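Local coordinates for protein rifin (Plasmodium falciparum, PDB 7JZK) that probably serves as a variable surface antigen of the malaria parasite, its V2 domain being bound by the LAIR1 ectodomain inserted in an antibody, at residues S59-I64 against A111-V116. Sequence-based numbering, arbitrary orientation.
Sequences SDVTTI and AITGAV
V61 and V116 bring the first turn of helix 61-75 against the middle of helix 108-126, their CA atoms 6.2 Å apart, with no hydrogen bond crossing between the two segments. V116 points at the other helix, and its CG1 lies anti to the backbone N (chi1 164°), which carries this methyl forward between V61 and I64. There it meets CG1 of V61 at 3.8 Å, the two valines lying alongside one another with their side chains running opposite ways; CG2 of V61 is also 4.0 Å from CG1 of V116. I64 reaches V116 tip to tip through its branch methyl: CG2 of I64 stands 3.6 Å from CG1 of V116, while the longer arm has CD1 at 4.1 Å from the same methyl. At the margin, CG1 of V61 comes within 4.4 Å of CG2 of T113, whose OG1 is hydrogen-bonded to the carbonyl O of K109 in its own helix. This is plain apolar helix-helix packing within the largely helical V2 domain of the RIFIN. Helix 61-75 starts just here, with D60 as its N-cap: OD1 accepts a weak bond from T63 N at 3.4 Å, nearly straight at 164°. The interface extends along both helices, V61 also touching T117 and V120, and I112 packing on I68 and M72.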
loop_
_atom_site.group_PDB
_atom_site.type_symbol
_atom_site.label_atom_id
_atom_site.label_comp_id
_atom_site.label_asym_id
_atom_site.label_seq_id
_atom_site.Cartn_x
_atom_site.Cartn_y
_atom_site.Cartn_z
ATOM N N SER B 59 22.543 3.033 -5.407
ATOM C CA SER B 59 21.923 2.613 -6.665
ATOM C C SER B 59 21.333 1.203 -6.589
ATOM O O SER B 59 21.087 0.581 -7.629
ATOM C CB SER B 59 22.932 2.706 -7.810
ATOM O OG SER B 59 24.141 2.046 -7.458
ATOM N N ASP B 60 21.073 0.700 -5.382
ATOM C CA ASP B 60 20.585 -0.666 -5.178
ATOM C C ASP B 60 19.065 -0.698 -5.351
ATOM O O ASP B 60 18.296 -0.762 -4.392
ATOM C CB ASP B 60 20.995 -1.154 -3.790
ATOM C CG ASP B 60 20.652 -2.615 -3.549
ATOM O OD1 ASP B 60 20.077 -3.272 -4.455
ATOM O OD2 ASP B 60 20.931 -3.093 -2.429
ATOM N N VAL B 61 18.638 -0.740 -6.610
ATOM C CA VAL B 61 17.217 -0.620 -6.911
ATOM C C VAL B 61 16.404 -1.676 -6.164
ATOM O O VAL B 61 15.312 -1.395 -5.656
ATOM C CB VAL B 61 16.993 -0.717 -8.426
ATOM C CG1 VAL B 61 15.536 -1.019 -8.695
ATOM C CG2 VAL B 61 17.482 0.552 -9.134
ATOM N N THR B 62 16.918 -2.901 -6.078
ATOM C CA THR B 62 16.139 -3.987 -5.491
ATOM C C THR B 62 15.888 -3.764 -4.008
ATOM O O THR B 62 14.769 -3.959 -3.518
ATOM C CB THR B 62 16.851 -5.319 -5.709
ATOM O OG1 THR B 62 16.906 -5.592 -7.112
ATOM C CG2 THR B 62 16.111 -6.459 -5.002
ATOM N N THR B 63 16.919 -3.369 -3.270
ATOM C CA THR B 63 16.750 -3.224 -1.831
ATOM C C THR B 63 15.807 -2.075 -1.505
ATOM O O THR B 63 14.903 -2.210 -0.668
ATOM C CB THR B 63 18.116 -3.007 -1.185
ATOM O OG1 THR B 63 18.943 -4.146 -1.452
ATOM C CG2 THR B 63 17.997 -2.768 0.332
ATOM N N ILE B 64 15.983 -0.945 -2.178
ATOM C CA ILE B 64 15.127 0.193 -1.903
ATOM C C ILE B 64 13.690 -0.105 -2.302
ATOM O O ILE B 64 12.754 0.230 -1.572
ATOM C CB ILE B 64 15.671 1.437 -2.608
ATOM C CG1 ILE B 64 14.636 2.539 -2.568
ATOM C CG2 ILE B 64 15.970 1.132 -4.023
ATOM C CD1 ILE B 64 15.096 3.732 -3.292
ATOM N N ALA B 111 5.561 -2.154 -9.828
ATOM C CA ALA B 111 5.426 -0.743 -10.190
ATOM C C ALA B 111 6.427 0.109 -9.406
ATOM O O ALA B 111 7.051 1.020 -9.949
ATOM C CB ALA B 111 3.979 -0.279 -9.947
ATOM N N ILE B 112 6.643 -0.222 -8.138
ATOM C CA ILE B 112 7.612 0.509 -7.348
ATOM C C ILE B 112 9.000 0.314 -7.933
ATOM O O ILE B 112 9.787 1.249 -7.996
ATOM C CB ILE B 112 7.549 0.062 -5.881
ATOM C CG1 ILE B 112 6.186 0.409 -5.318
ATOM C CG2 ILE B 112 8.702 0.711 -5.052
ATOM C CD1 ILE B 112 5.902 -0.240 -4.000
ATOM N N THR B 113 9.316 -0.912 -8.355
ATOM C CA THR B 113 10.612 -1.226 -8.946
ATOM C C THR B 113 10.833 -0.394 -10.195
ATOM O O THR B 113 11.874 0.241 -10.349
ATOM C CB THR B 113 10.678 -2.735 -9.253
ATOM O OG1 THR B 113 10.616 -3.480 -8.023
ATOM C CG2 THR B 113 11.936 -3.122 -10.028
ATOM N N GLY B 114 9.837 -0.320 -11.066
ATOM C CA GLY B 114 9.997 0.514 -12.245
ATOM C C GLY B 114 10.191 1.977 -11.889
ATOM O O GLY B 114 11.031 2.667 -12.482
ATOM N N ALA B 115 9.456 2.455 -10.881
ATOM C CA ALA B 115 9.595 3.851 -10.487
ATOM C C ALA B 115 10.996 4.126 -9.948
ATOM O O ALA B 115 11.667 5.077 -10.367
ATOM C CB ALA B 115 8.533 4.208 -9.446
ATOM N N VAL B 116 11.476 3.259 -9.057
ATOM C CA VAL B 116 12.792 3.444 -8.469
ATOM C C VAL B 116 13.856 3.377 -9.541
ATOM O O VAL B 116 14.850 4.114 -9.496
ATOM C CB VAL B 116 13.011 2.373 -7.392
ATOM C CG1 VAL B 116 14.472 2.263 -7.038
ATOM C CG2 VAL B 116 12.181 2.686 -6.183
#